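Long-range contacts in shikimate 5-dehydrogenase AroE (5-dehydroshikimate reductase) (Mycobacterium tuberculosis, PDB 4P4L), which probably catalyses the NADPH-dependent reduction of 3-dehydroshikimate to shikimate, the fourth of seven steps in the pathway to chorismate: residues Asn103-Gly108 / Gly126-Ala131; Ile15-Ser20 / Ile214-Pro219; Gly9-Pro14 / Val60-Thr65; Gly111-Ala116 / Arg232-Leu237; Pro21-Ala26 / Met239-Ala244. All coordinates share one frame; numbering follows the deposited sequence.

Contact 1: residues Asn103-Gly108 / Gly126-Ala131; sequences NTDIDG and GGTAPA. With SKM ((3R,4S,5R)-3,4,5-trihydroxycyclohex-1-ene-1-carboxylic acid), chain D.
Two helix starts meet beside the shikimate pocket, with D105 and I106 opening helix 105-113 and T128 and A131 lying at the start of helix 129-138. The turn G126-A129 that leads into the second helix is a type II' turn, consistent with the glycine-rich loop of an NADP-binding Rossmann fold. The A131 methyl is the centre of the contact. Its CB sits 3.7 Å from D105 CB and equally near the backbone N of I106, while I106 CG1 passes it at 4.1 Å. Further out, the T128 and D105 side chains cross at about a right angle, T128 CG2 lying 4.0 Å from D105 OD2. The D105 carboxylate swings to the ligand because CG lies beside the backbone N, opposite the carbonyl carbon (chi1 -74°), and OD1 accepts from SKM O12 at 2.7 Å. OD2 pairs with K69 in a salt bridge. N103 secures the first turn of the helix: its OD1 accepts from D105 N at 2.9 Å, the donor tilted 25° from the carbonyl plane. Across the contact D105 meets carbon alone, so shikimate and K69 probably fix the turn of its carboxylate, while the N103 cap and A131 packing lie behind it.

Contact 2: residues Ile15-Ser20 / Ile214-Pro219; sequences IAHSRS and IYDPWP. With SKM ((3R,4S,5R)-3,4,5-trihydroxycyclohex-1-ene-1-carboxylic acid), chain D.
R19 and Y215 carry this surface contact between the loops before helix 20-30 and after strand 209-212. Of the van der Waals contacts, the tightest is R19 CG to Y215 CE1 at 3.6 Å; the two side chains slide past each other in opposite directions. The same CE1 lies over one face of the R19 guanidinium, whose plane stands 80° from the tyrosine ring. Charge comes next: R19 NH1 and D216 OD2 form a long salt bridge of 3.7 Å, the carboxylate oxygen lying at the guanidinium edge. The R19 chain, bent at chi2 and chi3, folds back so that NH1 also donates to H17 O at 2.7 Å, reaching a lone pair in the carbonyl plane. This bond ties the arginine back to the preceding I15-S18 turn. Hydrogen bonds to the ligand carboxylate complete the set. S18 OG donates to SKM O2 at 2.5 Å and S20 OG donates to the same oxygen at 2.7 Å, while the bond from Y215 OH to SKM O3, 3.4 Å, is weak. S18 OG in turn accepts from S20 N, an ST turn that helps fix the S18 hydroxyl and probably brings S20 beside it. The result is the carboxylate end of the shikimate site, serines on the substrate-binding domain and tyrosine reaching in opposite.

Contact 3: residues Gly9-Pro14 / Val60-Thr65; sequences GVLGSP and VGVSVT. With SKM ((3R,4S,5R)-3,4,5-trihydroxycyclohex-1-ene-1-carboxylic acid), chain D.
A tight spot marks this strand pair: V62 CG2 is pressed to 3.4 Å from L11 CD1, closer than ordinary van der Waals contact, and lies only 3.1 Å from G9 O. The L11 side chain, crossing V62 at about a right angle, has a first torsion of -99°, away from a staggered position, which suggests some strain. Otherwise the backbones pair as parallel strands, their short axes 41° apart. S63 N donates to G9 O, L11 N to S63 O at 2.8 Å, and T65 N to L11 O, the last lying nearly along the C=O axis. Weaker CA-H...O contacts, such as V10 CA to S63 O, fill in between. V10 and S63 put their side chains on one face of the sheet and L11 and V64 on the other, where helix 48-54 covers L11. T65 ends the pairing: its CG2 leans on G12 CA at 3.9 Å, and OG1, anti to the backbone N (chi1 -172°), reaches SKM O7 at 2.7 Å. On the V10 face, S63 OG is engaged by Q247 and Y38. Strand 7-12, flanked by 37-42 and 61-64, thus lies inside the sheet of an alpha/beta substrate-binding domain, and shikimate is bound near the C-terminal end of strand 61-64.

Contact 4: residues Gly111-Ala116 / Arg232-Leu237; sequences GALGAA and RVISGL
I234 is the side chain around which the others are arranged, its two branches reaching different parts of the end of helix 105-113. CG2, anti to the backbone N, meets A112 CB at 4.1 Å. The longer branch carries CD1 past A112 O, 3.8 Å away, to L113 CD2 at 3.9 Å. L113 starts out pointing away from the strand, but its torsions bring the CD2 methyl back, and the L113 and I234 side chains cross at about a right angle. R232, two residues earlier on the same side of the strand, also reaches the helix end: its chain is extended as far as CD and then bends at chi3 (102°), which lays one face of the guanidinium over I234 CD1, 3.2 Å from its plane and toward the rim. The edge of the group is turned to the helix end, with R232 NH2 only 2.6 Å from L113 O. Within the helix end, L113 O accepts a weak bond from A115 N, where G114, with positive phi, takes the chain out of the helix. Strand 232-234 is outermost in the parallel six-stranded sheet and pairs with 209-212, whose V209 and L211 also pack on L113 and I234. Directly after it, S235 caps helix 236-252 through L237 N, and A112 lies against Q238 and M239.

Contact 5: residues Pro21-Ala26 / Met239-Ala244; sequences PQLHLA and MLLHQA. With SKM ((3R,4S,5R)-3,4,5-trihydroxycyclohex-1-ene-1-carboxylic acid), chain D.
L23 does most of the apolar work. Its CD1 methyl enters between residues one turn apart, 3.8 Å from L240 CD2 and 4.0 Å from A244 CB, and also rests on L240 O at 3.7 Å. The other methyl, CD2, faces L241 CD1. L240 forks between two partners: CD2 goes to L23, while CD1 lies 3.5 Å from SKM C4 and forms part of the pocket wall. CG of L240 is anti to the backbone N (chi1 -170°), which turns that fork toward the ligand. Segments 21-26 and 239-244 run at 41° with axes 10.4 Å apart at closest; they lie on helix 20-30 of the substrate-binding domain and helix 236-252 near the C terminus, and helix 258-266 packs on L23 and L241 as well. Polar links run along the edge of this apolar patch. Q243 OE1 accepts from SKM O11 at 2.9 Å. Its NE2 gives one bond to a lone pair of L240 O, in the carbonyl plane, and another to a water that is also 3.0 Å from H24 NE2, in the plane of that ring. With both amide ends engaged, the amide of Q243 is held against rotation. L240 O takes a second donor, A244 N. H24 presents NE2 to the water bridge, has Y28 OH as partner at ND1 and stacks its ring on that of Y38.

In the fold
From the N terminus, strand 7-12 opens contact 3, and the loop 15-20 and helix 20-30 follow at once, opening contacts 2 and 5. Contact 3 closes first, at 60-65, inside the substrate-binding sheet. Helix 105-113 then starts contact 1 and, about two turns later, contact 4; contact 1 closes at 126-131 while contact 4 waits until 232-237, so the two cross. Contact 2 closes at 214-219 and contact 5 last, at 239-244. Contact 2 therefore encloses contact 1 and crosses contacts 3, 4 and 5, while contact 5 encloses 1 and 4 and also crosses 3. Contacts 1, 2, 3 and 5 all touch shikimate; contact 4, away from the ligand, ties helix 105-113 to the C-terminal sheet's edge.

Contact 1: residues Asn103-Gly108 / Gly126-Ala131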
# COMPACT_ATOMS: atom_id res chain seq x y z
N ASN A 103 -7.21 1.77 6.61
CA ASN A 103 -6.34 1.47 5.49
C ASN A 103 -5.05 2.26 5.64
O ASN A 103 -5.05 3.48 5.47
CB ASN A 103 -7.03 1.74 4.14
CG ASN A 103 -6.21 1.24 2.97
OD1 ASN A 103 -5.03 1.58 2.84
ND2 ASN A 103 -6.83 0.41 2.12
N THR A 104 -3.96 1.56 5.95
CA THR A 104 -2.66 2.22 6.15
C THR A 104 -1.81 2.25 4.88
O THR A 104 -0.71 2.81 4.88
CB THR A 104 -1.87 1.55 7.31
OG1 THR A 104 -1.43 0.23 6.92
CG2 THR A 104 -2.75 1.48 8.55
N ASP A 105 -2.33 1.67 3.80
CA ASP A 105 -1.60 1.71 2.53
C ASP A 105 -1.45 3.16 2.09
O ASP A 105 -0.52 3.50 1.35
CB ASP A 105 -2.31 0.90 1.42
CG ASP A 105 -2.18 -0.60 1.61
OD1 ASP A 105 -1.08 -1.08 2.00
OD2 ASP A 105 -3.18 -1.32 1.38
N ILE A 106 -2.37 4.01 2.53
CA ILE A 106 -2.26 5.46 2.27
C ILE A 106 -0.94 6.01 2.84
O ILE A 106 -0.22 6.75 2.15
CB ILE A 106 -3.43 6.24 2.88
CG1 ILE A 106 -4.74 5.90 2.15
CG2 ILE A 106 -3.21 7.75 2.79
CD1 ILE A 106 -5.98 6.07 3.04
N ASP A 107 -0.64 5.63 4.08
CA ASP A 107 0.61 5.99 4.73
C ASP A 107 1.77 5.36 3.98
O ASP A 107 2.83 5.97 3.81
CB ASP A 107 0.60 5.49 6.18
CG ASP A 107 -0.41 6.18 7.02
OD1 ASP A 107 -0.79 7.31 6.67
OD2 ASP A 107 -0.84 5.60 8.03
N GLY A 108 1.54 4.13 3.51
CA GLY A 108 2.50 3.41 2.70
C GLY A 108 3.03 4.24 1.55
O GLY A 108 4.25 4.33 1.35
N GLY A 126 -6.76 -0.80 -9.82
CA GLY A 126 -7.16 -1.44 -8.57
C GLY A 126 -6.01 -1.60 -7.57
O GLY A 126 -5.07 -0.81 -7.57
N GLY A 127 -6.09 -2.63 -6.73
CA GLY A 127 -5.04 -2.90 -5.75
C GLY A 127 -4.82 -1.72 -4.81
O GLY A 127 -5.75 -1.26 -4.14
N THR A 128 -3.60 -1.21 -4.78
CA THR A 128 -3.30 -0.08 -3.92
C THR A 128 -3.39 1.26 -4.66
O THR A 128 -3.05 2.29 -4.10
CB THR A 128 -1.95 -0.22 -3.23
OG1 THR A 128 -0.91 -0.23 -4.20
CG2 THR A 128 -1.92 -1.52 -2.43
N ALA A 129 -3.88 1.24 -5.91
CA ALA A 129 -4.07 2.50 -6.65
C ALA A 129 -4.92 3.57 -5.93
O ALA A 129 -4.52 4.75 -5.90
CB ALA A 129 -4.60 2.23 -8.07
N PRO A 130 -6.10 3.18 -5.37
CA PRO A 130 -6.85 4.21 -4.63
C PRO A 130 -6.04 4.80 -3.46
O PRO A 130 -6.05 6.02 -3.27
CB PRO A 130 -8.05 3.44 -4.08
CG PRO A 130 -8.26 2.29 -5.05
CD PRO A 130 -6.85 1.91 -5.47
N ALA A 131 -5.33 3.96 -2.70
CA ALA A 131 -4.44 4.48 -1.65
C ALA A 131 -3.38 5.41 -2.23
O ALA A 131 -3.02 6.42 -1.60
CB ALA A 131 -3.79 3.34 -0.87
O12 SKM D . -1.32 -3.54 3.13
C8 SKM D . -0.16 -4.37 3.32
C6 SKM D . 0.20 -4.95 1.98
O7 SKM D . -0.95 -5.42 1.33
C5 SKM D . 1.08 -6.08 2.19
C4 SKM D . 1.35 -6.67 3.35
C1 SKM D . 2.29 -7.85 3.35
O2 SKM D . 2.50 -8.48 4.43
O3 SKM D . 2.85 -8.20 2.27
C10 SKM D . 0.75 -6.22 4.71
C9 SKM D . -0.51 -5.38 4.37
O11 SKM D . -0.86 -4.77 5.57

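Contact 2: residues Ile15-Ser20 / Ile214-Pro219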
# COMPACT_ATOMS: atom_id res chain seq x y z
N ILE A 15 0.58 -16.10 1.19
CA ILE A 15 1.05 -15.31 2.32
C ILE A 15 2.49 -15.65 2.72
O ILE A 15 3.10 -14.93 3.50
CB ILE A 15 0.09 -15.44 3.52
CG1 ILE A 15 0.31 -14.30 4.51
CG2 ILE A 15 0.22 -16.80 4.19
CD1 ILE A 15 -0.08 -12.95 3.95
N ALA A 16 3.01 -16.74 2.16
CA ALA A 16 4.31 -17.28 2.56
C ALA A 16 5.46 -16.28 2.50
O ALA A 16 6.39 -16.35 3.30
CB ALA A 16 4.64 -18.51 1.73
N HIS A 17 5.41 -15.36 1.54
CA HIS A 17 6.53 -14.45 1.33
C HIS A 17 6.34 -13.07 1.98
O HIS A 17 7.15 -12.16 1.75
CB HIS A 17 6.82 -14.30 -0.16
CG HIS A 17 7.41 -15.54 -0.78
ND1 HIS A 17 7.29 -15.83 -2.12
CD2 HIS A 17 8.13 -16.55 -0.24
CE1 HIS A 17 7.90 -16.98 -2.38
NE2 HIS A 17 8.42 -17.43 -1.25
N SER A 18 5.29 -12.92 2.79
CA SER A 18 5.06 -11.69 3.54
C SER A 18 6.27 -11.34 4.41
O SER A 18 6.80 -12.20 5.11
CB SER A 18 3.85 -11.81 4.47
OG SER A 18 3.67 -10.60 5.18
N ARG A 19 6.68 -10.08 4.37
CA ARG A 19 7.77 -9.63 5.23
C ARG A 19 7.19 -8.83 6.38
O ARG A 19 7.92 -8.21 7.14
CB ARG A 19 8.76 -8.78 4.43
CG ARG A 19 9.10 -9.33 3.03
CD ARG A 19 9.94 -10.60 3.07
NE ARG A 19 10.92 -10.67 1.97
CZ ARG A 19 10.65 -11.10 0.73
NH1 ARG A 19 9.43 -11.50 0.40
NH2 ARG A 19 11.61 -11.13 -0.18
N SER A 20 5.86 -8.84 6.50
CA SER A 20 5.21 -8.23 7.65
C SER A 20 5.71 -8.73 9.01
O SER A 20 5.98 -7.91 9.89
CB SER A 20 3.68 -8.35 7.57
OG SER A 20 3.15 -7.31 6.79
N ILE A 214 5.82 -3.17 -6.30
CA ILE A 214 6.42 -4.51 -6.26
C ILE A 214 7.73 -4.52 -5.48
O ILE A 214 8.52 -3.56 -5.55
CB ILE A 214 6.63 -5.02 -7.68
CG1 ILE A 214 5.26 -5.29 -8.27
CG2 ILE A 214 7.45 -6.32 -7.71
CD1 ILE A 214 5.29 -5.33 -9.71
N TYR A 215 7.96 -5.60 -4.73
CA TYR A 215 9.23 -5.75 -4.01
C TYR A 215 9.94 -7.11 -4.17
O TYR A 215 11.11 -7.25 -3.78
CB TYR A 215 9.10 -5.32 -2.53
CG TYR A 215 8.27 -6.19 -1.60
CD1 TYR A 215 8.78 -7.36 -1.07
CD2 TYR A 215 7.00 -5.80 -1.20
CE1 TYR A 215 8.04 -8.14 -0.19
CE2 TYR A 215 6.25 -6.56 -0.32
CZ TYR A 215 6.77 -7.73 0.18
OH TYR A 215 6.02 -8.49 1.05
N ASP A 216 9.24 -8.08 -4.75
CA ASP A 216 9.80 -9.43 -4.92
C ASP A 216 9.18 -10.07 -6.17
O ASP A 216 7.97 -10.25 -6.24
CB ASP A 216 9.52 -10.28 -3.68
CG ASP A 216 10.27 -11.61 -3.68
OD1 ASP A 216 11.39 -11.68 -4.25
OD2 ASP A 216 9.75 -12.59 -3.09
N PRO A 217 10.02 -10.40 -7.17
CA PRO A 217 11.48 -10.19 -7.10
C PRO A 217 11.91 -8.75 -7.43
O PRO A 217 11.12 -7.95 -7.94
CB PRO A 217 12.03 -11.19 -8.12
CG PRO A 217 10.92 -11.46 -9.06
CD PRO A 217 9.62 -11.22 -8.33
N TRP A 218 13.16 -8.43 -7.10
CA TRP A 218 13.67 -7.07 -7.27
C TRP A 218 15.05 -7.09 -7.92
O TRP A 218 15.85 -7.97 -7.62
CB TRP A 218 13.75 -6.38 -5.91
CG TRP A 218 14.11 -4.95 -6.03
CD1 TRP A 218 15.35 -4.41 -5.91
CD2 TRP A 218 13.22 -3.87 -6.33
NE1 TRP A 218 15.29 -3.05 -6.11
CE2 TRP A 218 13.99 -2.69 -6.37
CE3 TRP A 218 11.84 -3.79 -6.57
CZ2 TRP A 218 13.43 -1.45 -6.64
CZ3 TRP A 218 11.29 -2.55 -6.84
CH2 TRP A 218 12.08 -1.39 -6.87
N PRO A 219 15.35 -6.14 -8.81
CA PRO A 219 14.56 -5.00 -9.29
C PRO A 219 13.56 -5.45 -10.34
O PRO A 219 13.79 -6.44 -11.04
CB PRO A 219 15.62 -4.13 -9.96
CG PRO A 219 16.59 -5.11 -10.53
CD PRO A 219 16.65 -6.25 -9.52
O12 SKM D . -1.32 -3.54 3.13
C8 SKM D . -0.16 -4.37 3.32
C6 SKM D . 0.20 -4.95 1.98
O7 SKM D . -0.95 -5.42 1.33
C5 SKM D . 1.08 -6.08 2.19
C4 SKM D . 1.35 -6.67 3.35
C1 SKM D . 2.29 -7.85 3.35
O2 SKM D . 2.50 -8.48 4.43
O3 SKM D . 2.85 -8.20 2.27
C10 SKM D . 0.75 -6.22 4.71
C9 SKM D . -0.51 -5.38 4.37
O11 SKM D . -0.86 -4.77 5.57

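Contact 3: residues Gly9-Pro14 / Val60-Thr65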
# COMPACT_ATOMS: atom_id res chain seq x y z
N GLY A 9 -0.96 -10.83 13.36
CA GLY A 9 -0.46 -11.60 12.24
C GLY A 9 -0.88 -10.93 10.95
O GLY A 9 -1.38 -9.81 10.98
N VAL A 10 -0.67 -11.61 9.82
CA VAL A 10 -1.10 -11.08 8.53
C VAL A 10 -1.95 -12.11 7.76
O VAL A 10 -1.57 -13.28 7.68
CB VAL A 10 0.12 -10.63 7.68
CG1 VAL A 10 1.14 -11.79 7.48
CG2 VAL A 10 -0.34 -10.03 6.35
N LEU A 11 -3.12 -11.69 7.25
CA LEU A 11 -4.05 -12.56 6.50
C LEU A 11 -3.98 -12.29 5.00
O LEU A 11 -4.08 -11.13 4.57
CB LEU A 11 -5.50 -12.29 6.94
CG LEU A 11 -6.24 -13.16 7.95
CD1 LEU A 11 -5.43 -13.26 9.21
CD2 LEU A 11 -7.63 -12.60 8.24
N GLY A 12 -3.84 -13.34 4.19
CA GLY A 12 -3.90 -13.18 2.75
C GLY A 12 -3.58 -14.46 2.00
O GLY A 12 -3.32 -15.50 2.62
N SER A 13 -3.60 -14.40 0.67
CA SER A 13 -3.28 -15.58 -0.13
C SER A 13 -2.73 -15.19 -1.50
O SER A 13 -3.42 -14.54 -2.29
CB SER A 13 -4.53 -16.46 -0.29
OG SER A 13 -4.28 -17.54 -1.18
N PRO A 14 -1.48 -15.58 -1.79
CA PRO A 14 -0.58 -16.36 -0.93
C PRO A 14 -0.01 -15.49 0.18
O PRO A 14 -0.13 -14.26 0.11
CB PRO A 14 0.53 -16.79 -1.88
CG PRO A 14 0.58 -15.71 -2.91
CD PRO A 14 -0.83 -15.18 -3.05
N VAL A 60 -5.03 -8.72 19.10
CA VAL A 60 -5.27 -7.28 19.20
C VAL A 60 -5.64 -6.71 17.84
O VAL A 60 -6.30 -5.68 17.72
CB VAL A 60 -4.05 -6.53 19.76
CG1 VAL A 60 -3.83 -6.91 21.21
CG2 VAL A 60 -2.79 -6.81 18.92
N GLY A 61 -5.20 -7.40 16.79
CA GLY A 61 -5.44 -6.92 15.45
C GLY A 61 -4.80 -7.81 14.41
O GLY A 61 -4.02 -8.72 14.75
N VAL A 62 -5.13 -7.57 13.15
CA VAL A 62 -4.48 -8.30 12.09
C VAL A 62 -4.27 -7.40 10.87
O VAL A 62 -5.09 -6.51 10.60
CB VAL A 62 -5.26 -9.58 11.76
CG1 VAL A 62 -6.56 -9.25 11.01
CG2 VAL A 62 -4.40 -10.53 10.98
N SER A 63 -3.15 -7.61 10.18
CA SER A 63 -2.91 -7.02 8.87
C SER A 63 -3.62 -7.87 7.81
O SER A 63 -3.75 -9.10 7.97
CB SER A 63 -1.42 -6.96 8.57
OG SER A 63 -0.71 -6.32 9.62
N VAL A 64 -4.12 -7.22 6.76
CA VAL A 64 -4.83 -7.97 5.72
C VAL A 64 -4.24 -7.56 4.39
O VAL A 64 -4.21 -6.37 4.05
CB VAL A 64 -6.33 -7.65 5.70
CG1 VAL A 64 -7.03 -8.44 4.55
CG2 VAL A 64 -6.95 -7.99 7.03
N THR A 65 -3.75 -8.53 3.64
CA THR A 65 -3.23 -8.21 2.33
C THR A 65 -4.15 -8.85 1.27
O THR A 65 -5.24 -9.34 1.63
CB THR A 65 -1.75 -8.60 2.17
OG1 THR A 65 -1.25 -8.10 0.91
CG2 THR A 65 -1.55 -10.11 2.22
O12 SKM D . -1.32 -3.54 3.13
C8 SKM D . -0.16 -4.37 3.32
C6 SKM D . 0.20 -4.95 1.98
O7 SKM D . -0.95 -5.42 1.33
C5 SKM D . 1.08 -6.08 2.19
C4 SKM D . 1.35 -6.67 3.35
C1 SKM D . 2.29 -7.85 3.35
O2 SKM D . 2.50 -8.48 4.43
O3 SKM D . 2.85 -8.20 2.27
C10 SKM D . 0.75 -6.22 4.71
C9 SKM D . -0.51 -5.38 4.37
O11 SKM D . -0.86 -4.77 5.57

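Contact 4: residues Gly111-Ala116 / Arg232-Leu237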
# COMPACT_ATOMS: atom_id res chain seq x y z
N GLY A 111 4.27 8.06 2.99
CA GLY A 111 5.49 7.91 3.76
C GLY A 111 6.65 7.42 2.92
O GLY A 111 7.78 7.85 3.13
N ALA A 112 6.40 6.52 1.97
CA ALA A 112 7.51 6.01 1.16
C ALA A 112 8.09 7.14 0.34
O ALA A 112 9.31 7.25 0.20
CB ALA A 112 7.07 4.86 0.25
N LEU A 113 7.23 7.97 -0.22
CA LEU A 113 7.70 9.06 -1.07
C LEU A 113 8.35 10.15 -0.24
O LEU A 113 9.28 10.81 -0.71
CB LEU A 113 6.55 9.63 -1.90
CG LEU A 113 6.08 8.77 -3.07
CD1 LEU A 113 4.67 9.19 -3.48
CD2 LEU A 113 7.04 8.88 -4.25
N GLY A 114 7.87 10.33 0.99
CA GLY A 114 8.46 11.29 1.91
C GLY A 114 8.01 12.70 1.61
O GLY A 114 7.50 13.40 2.47
N ALA A 115 8.23 13.12 0.36
CA ALA A 115 7.70 14.38 -0.14
C ALA A 115 7.34 14.18 -1.61
O ALA A 115 8.04 13.48 -2.34
CB ALA A 115 8.74 15.50 0.01
N ALA A 116 6.24 14.79 -2.04
CA ALA A 116 5.89 14.79 -3.46
C ALA A 116 5.83 16.22 -3.96
O ALA A 116 5.82 17.17 -3.17
CB ALA A 116 4.57 14.09 -3.70
N ARG A 232 14.96 8.82 -9.00
CA ARG A 232 14.91 8.25 -7.67
C ARG A 232 13.99 7.03 -7.66
O ARG A 232 12.84 7.10 -8.13
CB ARG A 232 14.46 9.27 -6.64
CG ARG A 232 14.30 8.68 -5.24
CD ARG A 232 14.38 9.76 -4.19
NE ARG A 232 13.06 10.13 -3.68
CZ ARG A 232 12.50 9.59 -2.60
NH1 ARG A 232 13.15 8.64 -1.93
NH2 ARG A 232 11.31 10.00 -2.20
N VAL A 233 14.49 5.92 -7.15
CA VAL A 233 13.73 4.66 -7.16
C VAL A 233 13.42 4.19 -5.75
O VAL A 233 14.32 4.04 -4.92
CB VAL A 233 14.46 3.55 -7.95
CG1 VAL A 233 13.76 2.20 -7.78
CG2 VAL A 233 14.55 3.92 -9.44
N ILE A 234 12.14 3.96 -5.50
CA ILE A 234 11.63 3.47 -4.22
C ILE A 234 10.88 2.15 -4.45
O ILE A 234 9.96 2.11 -5.28
CB ILE A 234 10.65 4.49 -3.59
CG1 ILE A 234 11.32 5.86 -3.44
CG2 ILE A 234 10.15 3.99 -2.25
CD1 ILE A 234 10.35 7.04 -3.42
N SER A 235 11.24 1.08 -3.73
CA SER A 235 10.57 -0.22 -3.90
C SER A 235 9.37 -0.38 -2.98
O SER A 235 9.16 0.43 -2.06
CB SER A 235 11.54 -1.38 -3.62
OG SER A 235 11.59 -1.73 -2.25
N GLY A 236 8.58 -1.43 -3.22
CA GLY A 236 7.45 -1.75 -2.37
C GLY A 236 7.82 -2.07 -0.93
O GLY A 236 6.97 -2.04 -0.05
N LEU A 237 9.09 -2.39 -0.68
CA LEU A 237 9.54 -2.61 0.71
C LEU A 237 9.37 -1.33 1.52
O LEU A 237 8.89 -1.37 2.65
CB LEU A 237 11.00 -3.08 0.75
CG LEU A 237 11.28 -4.56 0.57
CD1 LEU A 237 12.79 -4.81 0.56
CD2 LEU A 237 10.62 -5.34 1.68

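Contact 5: residues Pro21-Ala26 / Met239-Ala244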
# COMPACT_ATOMS: atom_id res chain seq x y z
N PRO A 21 5.83 -10.07 9.20
CA PRO A 21 6.30 -10.57 10.49
C PRO A 21 7.65 -9.98 10.90
O PRO A 21 7.80 -9.58 12.05
CB PRO A 21 6.47 -12.07 10.24
CG PRO A 21 5.38 -12.38 9.21
CD PRO A 21 5.41 -11.17 8.30
N GLN A 22 8.61 -9.93 9.98
CA GLN A 22 9.91 -9.34 10.26
C GLN A 22 9.79 -7.91 10.78
O GLN A 22 10.48 -7.54 11.73
CB GLN A 22 10.79 -9.35 9.01
CG GLN A 22 11.30 -10.72 8.61
CD GLN A 22 10.37 -11.46 7.66
OE1 GLN A 22 9.14 -11.28 7.68
NE2 GLN A 22 10.95 -12.29 6.82
N LEU A 23 8.91 -7.12 10.17
CA LEU A 23 8.71 -5.73 10.59
C LEU A 23 8.05 -5.62 11.96
O LEU A 23 8.53 -4.89 12.84
CB LEU A 23 7.88 -4.97 9.57
CG LEU A 23 8.57 -4.68 8.25
CD1 LEU A 23 7.68 -3.81 7.40
CD2 LEU A 23 9.89 -4.00 8.51
N HIS A 24 6.93 -6.33 12.12
CA HIS A 24 6.13 -6.24 13.34
C HIS A 24 6.87 -6.78 14.56
O HIS A 24 6.89 -6.15 15.61
CB HIS A 24 4.79 -6.96 13.16
CG HIS A 24 3.76 -6.14 12.44
ND1 HIS A 24 2.76 -5.45 13.11
CD2 HIS A 24 3.58 -5.87 11.13
CE1 HIS A 24 2.01 -4.80 12.23
NE2 HIS A 24 2.49 -5.04 11.02
N LEU A 25 7.48 -7.95 14.41
CA LEU A 25 8.24 -8.56 15.50
C LEU A 25 9.46 -7.72 15.89
O LEU A 25 9.82 -7.68 17.06
CB LEU A 25 8.66 -9.97 15.12
CG LEU A 25 7.51 -10.96 15.00
CD1 LEU A 25 8.02 -12.30 14.50
CD2 LEU A 25 6.85 -11.12 16.36
N ALA A 26 10.09 -7.07 14.93
CA ALA A 26 11.17 -6.14 15.27
C ALA A 26 10.61 -4.97 16.08
O ALA A 26 11.26 -4.48 17.01
CB ALA A 26 11.87 -5.64 14.02
N MET A 239 7.24 1.04 0.89
CA MET A 239 5.79 1.06 1.12
C MET A 239 5.36 0.16 2.27
O MET A 239 4.55 0.56 3.11
CB MET A 239 5.05 0.63 -0.14
CG MET A 239 4.92 1.72 -1.13
SD MET A 239 3.94 1.21 -2.55
CE MET A 239 2.40 0.75 -1.79
N LEU A 240 5.88 -1.07 2.28
CA LEU A 240 5.55 -1.99 3.35
C LEU A 240 5.97 -1.41 4.69
O LEU A 240 5.24 -1.54 5.69
CB LEU A 240 6.22 -3.35 3.13
CG LEU A 240 5.75 -4.46 4.06
CD1 LEU A 240 4.39 -4.99 3.62
CD2 LEU A 240 6.79 -5.59 4.14
N LEU A 241 7.13 -0.77 4.72
CA LEU A 241 7.65 -0.22 5.98
C LEU A 241 6.69 0.83 6.50
O LEU A 241 6.26 0.81 7.65
CB LEU A 241 9.05 0.40 5.76
CG LEU A 241 9.60 1.18 6.96
CD1 LEU A 241 9.86 0.21 8.09
CD2 LEU A 241 10.86 2.01 6.64
N HIS A 242 6.31 1.75 5.63
CA HIS A 242 5.52 2.87 6.08
C HIS A 242 4.06 2.55 6.39
O HIS A 242 3.49 3.19 7.27
CB HIS A 242 5.64 4.02 5.08
CG HIS A 242 6.91 4.78 5.22
ND1 HIS A 242 8.08 4.40 4.59
CD2 HIS A 242 7.21 5.89 5.94
CE1 HIS A 242 9.04 5.26 4.90
NE2 HIS A 242 8.54 6.16 5.72
N GLN A 243 3.46 1.60 5.69
CA GLN A 243 2.09 1.18 6.06
C GLN A 243 2.10 0.43 7.40
O GLN A 243 1.10 0.43 8.13
CB GLN A 243 1.42 0.37 4.94
CG GLN A 243 2.09 -0.96 4.62
CD GLN A 243 1.68 -2.07 5.55
OE1 GLN A 243 0.49 -2.22 5.87
NE2 GLN A 243 2.67 -2.85 6.02
N ALA A 244 3.23 -0.18 7.74
CA ALA A 244 3.30 -0.97 8.96
C ALA A 244 3.35 -0.10 10.22
O ALA A 244 2.91 -0.54 11.30
CB ALA A 244 4.51 -1.92 8.92
O12 SKM D . -1.32 -3.54 3.13
C8 SKM D . -0.16 -4.37 3.32
C6 SKM D . 0.20 -4.95 1.98
O7 SKM D . -0.95 -5.42 1.33
C5 SKM D . 1.08 -6.08 2.19
C4 SKM D . 1.35 -6.67 3.35
C1 SKM D . 2.29 -7.85 3.35
O2 SKM D . 2.50 -8.48 4.43
O3 SKM D . 2.85 -8.20 2.27
C10 SKM D . 0.75 -6.22 4.71
C9 SKM D . -0.51 -5.38 4.37
O11 SKM D . -0.86 -4.77 5.57
O HOH W 1 2.40 -4.88 8.07